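Local coordinates for protein aminotransferase class-III (Ochrobactrum anthropi, PDB 5GHG) that probably moves amino groups between amines and carbonyl compounds as a class-III omega-transaminase, with its vitamin B6 cofactor held here in the aminated form, PMP, at residues Val24-Ala28 and Glu29-Val33; Gln209-Ala213 and Glu214-Thr218; Thr393-Pro397 and Thr398-Gly402; Arg417-Asp421 and Thr422-Cys426. The protein carries 1 engineered substitution. All coordinates share one frame; numbering follows the deposited sequence.

Contact 1: residues Val24-Ala28 and Glu29-Val33; sequences VRLEA and EGPLV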
# COMPACT_ATOMS: atom_id res chain seq x y z
N VAL B 24 8.16 13.74 -17.81
CA VAL B 24 8.33 14.69 -18.92
C VAL B 24 7.78 14.09 -20.20
O VAL B 24 7.08 14.76 -20.98
CB VAL B 24 9.81 15.08 -19.05
CG1 VAL B 24 10.09 15.73 -20.39
CG2 VAL B 24 10.22 16.03 -17.91
N ARG B 25 8.06 12.81 -20.44
CA ARG B 25 7.54 12.16 -21.63
C ARG B 25 6.02 12.02 -21.59
O ARG B 25 5.35 12.17 -22.61
CB ARG B 25 8.21 10.80 -21.80
CG ARG B 25 7.97 10.19 -23.16
CD ARG B 25 9.09 9.22 -23.54
NE ARG B 25 8.54 8.17 -24.39
CZ ARG B 25 8.42 6.90 -24.03
NH1 ARG B 25 8.85 6.50 -22.84
NH2 ARG B 25 7.88 6.02 -24.86
N LEU B 26 5.46 11.73 -20.41
CA LEU B 26 4.01 11.68 -20.29
C LEU B 26 3.37 13.00 -20.68
O LEU B 26 2.37 13.03 -21.41
CB LEU B 26 3.59 11.29 -18.87
CG LEU B 26 2.04 11.22 -18.89
CD1 LEU B 26 1.53 9.81 -19.21
CD2 LEU B 26 1.46 11.79 -17.67
N GLU B 27 3.94 14.12 -20.22
CA GLU B 27 3.39 15.43 -20.62
C GLU B 27 3.43 15.65 -22.12
O GLU B 27 2.55 16.31 -22.66
CB GLU B 27 4.12 16.57 -19.90
CG GLU B 27 3.90 16.55 -18.41
CD GLU B 27 4.49 17.78 -17.73
OE1 GLU B 27 5.33 18.47 -18.35
OE2 GLU B 27 4.10 18.07 -16.58
N ALA B 28 4.42 15.09 -22.81
CA ALA B 28 4.49 15.30 -24.26
C ALA B 28 3.59 14.33 -25.02
O ALA B 28 3.02 14.69 -26.05
CB ALA B 28 5.93 15.18 -24.76
N GLU B 29 3.48 13.09 -24.54
CA GLU B 29 2.78 12.04 -25.29
C GLU B 29 1.40 11.69 -24.74
O GLU B 29 0.56 11.24 -25.50
CB GLU B 29 3.62 10.77 -25.35
CG GLU B 29 4.97 10.98 -26.04
CD GLU B 29 5.93 9.82 -25.84
OE1 GLU B 29 7.13 9.98 -26.16
OE2 GLU B 29 5.48 8.76 -25.35
N GLY B 30 1.15 11.91 -23.45
CA GLY B 30 -0.09 11.47 -22.85
C GLY B 30 -0.11 9.95 -22.69
O GLY B 30 0.77 9.25 -23.20
N PRO B 31 -1.10 9.43 -21.97
CA PRO B 31 -1.20 7.99 -21.75
C PRO B 31 -1.99 7.32 -22.89
O PRO B 31 -2.65 7.98 -23.69
CB PRO B 31 -2.00 7.91 -20.45
CG PRO B 31 -2.95 9.06 -20.57
CD PRO B 31 -2.18 10.16 -21.29
N LEU B 32 -1.90 6.00 -22.93
CA LEU B 32 -2.89 5.17 -23.60
C LEU B 32 -3.98 4.82 -22.59
O LEU B 32 -3.69 4.21 -21.56
CB LEU B 32 -2.25 3.90 -24.16
CG LEU B 32 -3.25 2.96 -24.86
CD1 LEU B 32 -3.78 3.58 -26.12
CD2 LEU B 32 -2.63 1.62 -25.16
N VAL B 33 -5.23 5.20 -22.87
CA VAL B 33 -6.31 5.07 -21.89
C VAL B 33 -7.11 3.80 -22.22
O VAL B 33 -7.61 3.65 -23.34
CB VAL B 33 -7.21 6.31 -21.87
CG1 VAL B 33 -8.23 6.22 -20.76
CG2 VAL B 33 -6.34 7.58 -21.70
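Arg25 and Glu29, one helical turn apart, form an i to i+4 salt bridge on the last turn of helix 23-29, just before the chain passes through Gly30 and Pro31 into strand 32-38. The ionic contact is made by Arg25 NE, which donates to Glu29 OE1 at 2.9 Å. The bond is bent, 137° at the hydrogen, and the oxygen is met on its syn side but from somewhat above the carboxylate plane, which stands 76° from that of the guanidinium. Arg25 CG turns away from its backbone N (chi1 -167°) and the side chain passes slantwise across the extended Glu29; Arg25 CG lies 3.1 Å from Glu29 OE1. Beyond the pair, the guanidinium makes a cation-pi contact with Tyr88 of the second subunit, and Glu27 OE2 reaches Tyr306 of that subunit.

Two backbone bonds close the helix: Glu29 N to Arg25 O at 2.8 Å, and Gly30 N to Leu26 O at 2.6 Å. Gly30 is the first residue to leave helical angles; its phi is positive, which suits a glycine, and a CB would in addition be crowded by Pro31 CD. The turn thus releases the chain toward Leu32 and Val33, which pair in a parallel ladder with a strand of the second subunit.

The apolar part is small and buried. Leu26 and Pro31 both pack against Asp12 of helix 8-15, and across the turn Leu26 sends one methyl forward over the start of the proline: CD1 lies 3.8 Å from Pro31 N and 4.2 Å from Pro31 CB.

Contact 2: residues Gln209-Ala213 and Glu214-Thr218; sequences QLIIA and EGPHT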
# COMPACT_ATOMS: atom_id res chain seq x y z
N GLN B 209 29.51 -17.60 1.14
CA GLN B 209 30.59 -16.66 1.41
C GLN B 209 30.07 -15.35 1.97
O GLN B 209 30.69 -14.76 2.86
CB GLN B 209 31.42 -16.40 0.14
CG GLN B 209 32.23 -17.61 -0.29
CD GLN B 209 32.70 -17.50 -1.73
OE1 GLN B 209 32.83 -16.40 -2.28
NE2 GLN B 209 32.93 -18.63 -2.35
N LEU B 210 28.95 -14.86 1.44
CA LEU B 210 28.32 -13.67 1.99
C LEU B 210 27.89 -13.90 3.45
O LEU B 210 28.15 -13.06 4.33
CB LEU B 210 27.12 -13.26 1.14
CG LEU B 210 26.33 -12.03 1.60
CD1 LEU B 210 27.20 -10.80 1.69
CD2 LEU B 210 25.14 -11.74 0.68
N ILE B 211 27.23 -15.02 3.72
CA ILE B 211 26.76 -15.31 5.07
C ILE B 211 27.94 -15.36 6.05
O ILE B 211 27.89 -14.79 7.15
CB ILE B 211 25.96 -16.62 5.09
CG1 ILE B 211 24.64 -16.46 4.31
CG2 ILE B 211 25.70 -17.12 6.51
CD1 ILE B 211 24.02 -17.79 3.90
N ILE B 212 29.01 -16.04 5.65
CA ILE B 212 30.18 -16.13 6.53
C ILE B 212 30.79 -14.77 6.75
O ILE B 212 31.11 -14.40 7.90
CB ILE B 212 31.19 -17.14 5.96
CG1 ILE B 212 30.70 -18.56 6.23
CG2 ILE B 212 32.58 -16.91 6.58
CD1 ILE B 212 31.44 -19.63 5.42
N ALA B 213 30.93 -13.98 5.69
CA ALA B 213 31.58 -12.67 5.81
C ALA B 213 30.75 -11.71 6.67
O ALA B 213 31.29 -10.90 7.40
CB ALA B 213 31.84 -12.06 4.44
N GLU B 214 29.42 -11.77 6.56
CA GLU B 214 28.58 -10.89 7.36
C GLU B 214 28.49 -11.34 8.82
O GLU B 214 28.12 -10.53 9.68
CB GLU B 214 27.18 -10.82 6.74
CG GLU B 214 27.15 -10.05 5.40
CD GLU B 214 27.46 -8.57 5.57
OE1 GLU B 214 27.11 -8.00 6.63
OE2 GLU B 214 28.08 -7.98 4.65
N GLY B 215 28.84 -12.59 9.12
CA GLY B 215 28.54 -13.21 10.40
C GLY B 215 27.22 -13.93 10.34
O GLY B 215 26.14 -13.31 10.33
N PRO B 216 27.25 -15.26 10.25
CA PRO B 216 25.99 -16.01 10.09
C PRO B 216 24.95 -15.69 11.16
O PRO B 216 23.74 -15.72 10.88
CB PRO B 216 26.44 -17.47 10.16
CG PRO B 216 27.86 -17.44 9.72
CD PRO B 216 28.41 -16.15 10.26
N HIS B 217 25.39 -15.39 12.38
CA HIS B 217 24.47 -15.03 13.45
C HIS B 217 23.76 -13.70 13.19
O HIS B 217 22.82 -13.36 13.94
CB HIS B 217 25.23 -14.95 14.78
CG HIS B 217 26.23 -13.84 14.83
ND1 HIS B 217 27.42 -13.88 14.13
CD2 HIS B 217 26.22 -12.65 15.47
CE1 HIS B 217 28.10 -12.77 14.33
NE2 HIS B 217 27.39 -12.00 15.14
N THR B 218 24.15 -12.93 12.18
CA THR B 218 23.49 -11.66 11.90
C THR B 218 22.45 -11.76 10.79
O THR B 218 21.78 -10.77 10.51
CB THR B 218 24.49 -10.56 11.52
OG1 THR B 218 25.07 -10.82 10.24
CG2 THR B 218 25.62 -10.45 12.58
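Where helix 196-214 ends, Leu210 and Ile211 meet Glu214 and Pro216 around a glycine-proline exit that leads through a short 3-10 segment, 216-218, to strand 219-224. Glu214 N still makes a regular helical bond to Leu210 O at 2.9 Å. The next one is shorter in sequence: Gly215 N reaches back three residues to Ile212 O at 3.1 Å, coming from well above the carbonyl plane. Gly215 then leaves helical angles with phi 92°, where a CB would be jammed against the preceding carbonyl and would clash with the ring of His217.

Leu210 and Glu214 lie side by side and point the same way, Leu210 CD1 resting 3.8 Å from Glu214 CG. A bend at chi2 (-67°) folds the glutamate chain, and its OE1 forms a salt bridge with Lys143. Ile211 directs CG2 at the proline ring, 3.7 Å from Pro216 CB, while Pro216 CD sits 3.4 Å from Ile211 O. Pro216 has no N-H to offer that carbonyl. With an alanine here, the ring atoms CG beside Ile211 CG2 and CD near Ile211 O would be gone, and the chain leaving the helix would probably be freer to flex.

Gly215 O is gripped twice by Thr218, through N and through OG1, each at 2.7 Å, the hydroxyl lying on a lone pair in the carbonyl plane; Lys143 NZ also bonds that OG1. Leu210 and Ile211 both pack on Ile145 of strand 143-147, Glu214 leans on Leu179 of strand 178-181, and Ile212 and Pro216 share Tyr251.

Contact 3: residues Thr393-Pro397 and Thr398-Gly402; sequences TGLEP and TGALG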
# COMPACT_ATOMS: atom_id res chain seq x y z
N THR B 393 24.62 -8.68 -27.37
CA THR B 393 24.37 -7.25 -27.34
C THR B 393 23.21 -6.88 -28.25
O THR B 393 22.96 -7.54 -29.27
CB THR B 393 25.61 -6.46 -27.78
OG1 THR B 393 26.07 -6.97 -29.04
CG2 THR B 393 26.73 -6.58 -26.73
N GLY B 394 22.49 -5.83 -27.88
CA GLY B 394 21.44 -5.31 -28.72
C GLY B 394 21.80 -3.97 -29.35
O GLY B 394 22.93 -3.76 -29.78
N LEU B 395 20.83 -3.07 -29.40
CA LEU B 395 21.06 -1.71 -29.87
C LEU B 395 21.60 -0.85 -28.74
O LEU B 395 21.59 -1.24 -27.57
CB LEU B 395 19.76 -1.11 -30.41
CG LEU B 395 19.08 -1.87 -31.57
CD1 LEU B 395 17.70 -1.27 -31.84
CD2 LEU B 395 19.94 -1.85 -32.82
N GLU B 396 22.05 0.34 -29.09
CA GLU B 396 22.43 1.34 -28.08
C GLU B 396 21.26 2.25 -27.74
O GLU B 396 20.65 2.84 -28.64
CB GLU B 396 23.61 2.18 -28.58
CG GLU B 396 24.19 3.12 -27.53
CD GLU B 396 24.91 2.38 -26.43
OE1 GLU B 396 25.84 1.61 -26.76
OE2 GLU B 396 24.55 2.55 -25.24
N PRO B 397 20.90 2.34 -26.45
CA PRO B 397 21.42 1.53 -25.36
C PRO B 397 20.60 0.24 -25.20
O PRO B 397 19.59 0.06 -25.89
CB PRO B 397 21.22 2.44 -24.15
CG PRO B 397 19.93 3.15 -24.47
CD PRO B 397 19.95 3.36 -25.96
N THR B 398 21.03 -0.63 -24.29
CA THR B 398 20.23 -1.80 -23.94
C THR B 398 18.85 -1.33 -23.50
O THR B 398 18.71 -0.39 -22.73
CB THR B 398 20.92 -2.60 -22.83
OG1 THR B 398 22.08 -3.23 -23.39
CG2 THR B 398 19.99 -3.68 -22.29
N GLY B 399 17.81 -1.98 -24.04
CA GLY B 399 16.44 -1.57 -23.84
C GLY B 399 15.80 -0.98 -25.08
O GLY B 399 14.57 -1.02 -25.22
N ALA B 400 16.60 -0.43 -25.99
CA ALA B 400 16.04 0.14 -27.20
C ALA B 400 15.40 -0.94 -28.08
O ALA B 400 14.33 -0.73 -28.67
CB ALA B 400 17.11 0.90 -27.98
N LEU B 401 16.05 -2.10 -28.20
CA LEU B 401 15.51 -3.16 -29.03
C LEU B 401 14.20 -3.70 -28.44
O LEU B 401 13.21 -3.88 -29.17
CB LEU B 401 16.54 -4.27 -29.21
CG LEU B 401 16.26 -5.47 -30.10
CD1 LEU B 401 15.94 -5.02 -31.53
CD2 LEU B 401 17.49 -6.40 -30.10
N GLY B 402 14.16 -3.90 -27.13
CA GLY B 402 12.91 -4.30 -26.48
C GLY B 402 11.79 -3.30 -26.66
O GLY B 402 10.65 -3.68 -26.95
O HOH W 1 22.72 -3.32 -26.23
O HOH W 2 18.81 -2.62 -27.33
O HOH W 3 23.48 -0.04 -23.25
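Pro397 and Ala400 are the ends of a type II beta turn that delivers the chain into helix 400-411, with Gly399 at the N-cap position. Ala400 N donates to Pro397 O at 3.0 Å, a fairly straight bond (164°) that approaches somewhat out of the carbonyl plane. Gly399 has phi 109°, where any CB would press on the carbonyl of Thr398. The peptide bond before Pro397 is cis, and the chain of 393-397 doubles back so that Leu395 comes over the first residues of the helix.

Leu395 carries the apolar contact. Its CB faces Ala400 CB at 4.1 Å, and its CD1 rests 4.0 Å from Leu401 CA, alongside the leucine's own CD1. Leu401 puts CG anti to its N (chi1 -176°), which turns its two methyls back toward the loop, with CD2 beside Gly394 CA. Ala400 CB also sits near the proline ring and close to Pro397 O.

Around this lies a shell of water. Water 1 takes the N-H of Gly394, gives a hydrogen to Leu395 O at 2.7 Å, and bonds Thr398 OG1, tying the loop to the turn. Leu401 N bonds water 2 at 2.9 Å, and this water may also bond Leu395 O (3.1 Å), though acceptors in reach outnumber its protons. Thr398 N bonds water 3 at 2.7 Å, which in turn makes a weak bond to Glu396 OE2.

Further out, Asp421 from the hairpin of strands 414-419 and 422-425 meets amides of the first turn: its OD1 accepts the N-H of Gly402 and, weakly, that of Gly399.

Contact 4: residues Arg417-Asp421 and Thr422-Cys426; sequences RAMGD and TLAFC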
# COMPACT_ATOMS: atom_id res chain seq x y z
N ARG B 417 5.29 -6.67 -22.23
CA ARG B 417 6.01 -5.73 -21.37
C ARG B 417 7.49 -5.88 -21.69
O ARG B 417 8.00 -7.00 -21.75
CB ARG B 417 5.75 -6.04 -19.88
CG ARG B 417 6.34 -5.02 -18.91
CD ARG B 417 5.49 -4.95 -17.64
NE ARG B 417 5.79 -3.78 -16.82
CZ ARG B 417 5.23 -2.59 -16.97
NH1 ARG B 417 5.60 -1.58 -16.18
NH2 ARG B 417 4.31 -2.38 -17.91
N ALA B 418 8.16 -4.77 -21.95
CA ALA B 418 9.58 -4.79 -22.25
C ALA B 418 10.32 -4.59 -20.94
O ALA B 418 10.22 -3.52 -20.31
CB ALA B 418 9.96 -3.71 -23.26
N MET B 419 11.05 -5.61 -20.51
CA MET B 419 11.93 -5.48 -19.34
C MET B 419 13.34 -5.40 -19.91
O MET B 419 13.99 -6.41 -20.19
CB MET B 419 11.73 -6.67 -18.41
CG MET B 419 10.24 -6.89 -18.13
SD MET B 419 9.83 -8.50 -17.44
CE MET B 419 9.36 -8.00 -15.82
N GLY B 420 13.81 -4.17 -20.12
CA GLY B 420 15.00 -4.00 -20.92
C GLY B 420 14.74 -4.56 -22.32
O GLY B 420 13.78 -4.17 -22.98
N ASP B 421 15.59 -5.47 -22.78
CA ASP B 421 15.40 -6.08 -24.09
C ASP B 421 14.69 -7.42 -24.03
O ASP B 421 14.68 -8.16 -25.01
CB ASP B 421 16.76 -6.21 -24.82
CG ASP B 421 17.29 -4.86 -25.29
OD1 ASP B 421 16.46 -3.94 -25.46
OD2 ASP B 421 18.51 -4.71 -25.48
N THR B 422 14.07 -7.75 -22.90
CA THR B 422 13.27 -8.96 -22.77
C THR B 422 11.79 -8.61 -22.91
O THR B 422 11.29 -7.72 -22.22
CB THR B 422 13.52 -9.65 -21.42
OG1 THR B 422 14.90 -10.03 -21.33
CG2 THR B 422 12.65 -10.91 -21.29
N LEU B 423 11.11 -9.29 -23.82
CA LEU B 423 9.65 -9.24 -23.90
C LEU B 423 9.06 -10.37 -23.05
O LEU B 423 9.45 -11.53 -23.20
CB LEU B 423 9.17 -9.42 -25.34
CG LEU B 423 9.67 -8.39 -26.35
CD1 LEU B 423 9.07 -8.69 -27.72
CD2 LEU B 423 9.33 -7.00 -25.89
N ALA B 424 8.12 -10.03 -22.17
CA ALA B 424 7.54 -11.03 -21.28
C ALA B 424 6.15 -11.43 -21.76
O ALA B 424 5.43 -10.66 -22.39
CB ALA B 424 7.45 -10.51 -19.84
N PHE B 425 5.79 -12.67 -21.45
CA PHE B 425 4.47 -13.20 -21.74
C PHE B 425 3.96 -13.88 -20.47
O PHE B 425 4.65 -14.73 -19.90
CB PHE B 425 4.52 -14.14 -22.93
CG PHE B 425 4.96 -13.45 -24.18
CD1 PHE B 425 4.05 -12.87 -25.03
CD2 PHE B 425 6.32 -13.28 -24.43
CE1 PHE B 425 4.46 -12.19 -26.16
CE2 PHE B 425 6.74 -12.59 -25.55
CZ PHE B 425 5.81 -12.04 -26.42
N CYS B 426 2.78 -13.47 -20.02
CA CYS B 426 2.20 -13.96 -18.78
C CYS B 426 0.69 -13.82 -18.90
O CYS B 426 0.06 -13.02 -18.19
CB CYS B 426 2.75 -13.16 -17.60
SG CYS B 426 2.21 -13.67 -15.96
O HOH W 4 16.45 -8.37 -19.88
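Met419 O is held from two directions, by Thr422 N at 3.0 Å and by water 4 at 3.2 Å, at the closed end of the beta hairpin of strands 414-419 and 422-425. The amide comes from above the carbonyl plane, across the tight turn. Water 4 also bonds Thr422 OG1 at 2.7 Å, a hydroxyl with a further weak bond from Arg375. The turn is type II', and Gly420 takes its second position at phi 61° and psi -126°, a conformation suited to glycine.

Behind it, Met419 N donates to Thr422 O at 2.7 Å, completing a hydrogen-bonded antiparallel pair. Ala418 and Leu423 form the next, non-hydrogen-bonded pair, where Ala418 CB lies 4.3 Å from Leu423 CD2 on the side covered by Asn406 of helix 400-411. On the face that bears Met419 and Ala424, the sulfur reaches diagonally along the ladder, SD 3.9 Å from Ala424 CB. The side chain of Met419, bent at chi3, lies about 8 Å from the bound PMP.

Arg417 leads its guanidinium away to Ser87 of the second subunit, while Asp421 turns its carboxylate to the N-H of Gly402 in helix 400-411. Backbone bonds thus hold the hairpin, and its charged side chains are left to join it to its surroundings: one to the dimer partner, the other to the start of a helix, where its negative charge would probably be stabilised by the helix dipole.

The four contacts follow one another along the chain. Contacts 3 and 4 are neighbours, their centres 13 Å apart: helix 400-411 begins in contact 3 and leads to strand 414-419 of contact 4, whose Asp421 returns to the helix start. Contact 1, about 21 Å from contact 4 between centres, leads into strand 32-38, within this chain the outermost of the same mixed sheet, which runs on into the second subunit. Contact 2 stands apart, 47 Å from contact 1 and 35 Å from contact 4 between centres, beside the other seven-stranded sheet, which helps bind PMP. Contacts 1 and 4 thus include strands of one sheet, contact 3 leads up to it, and contact 2 leads into the other.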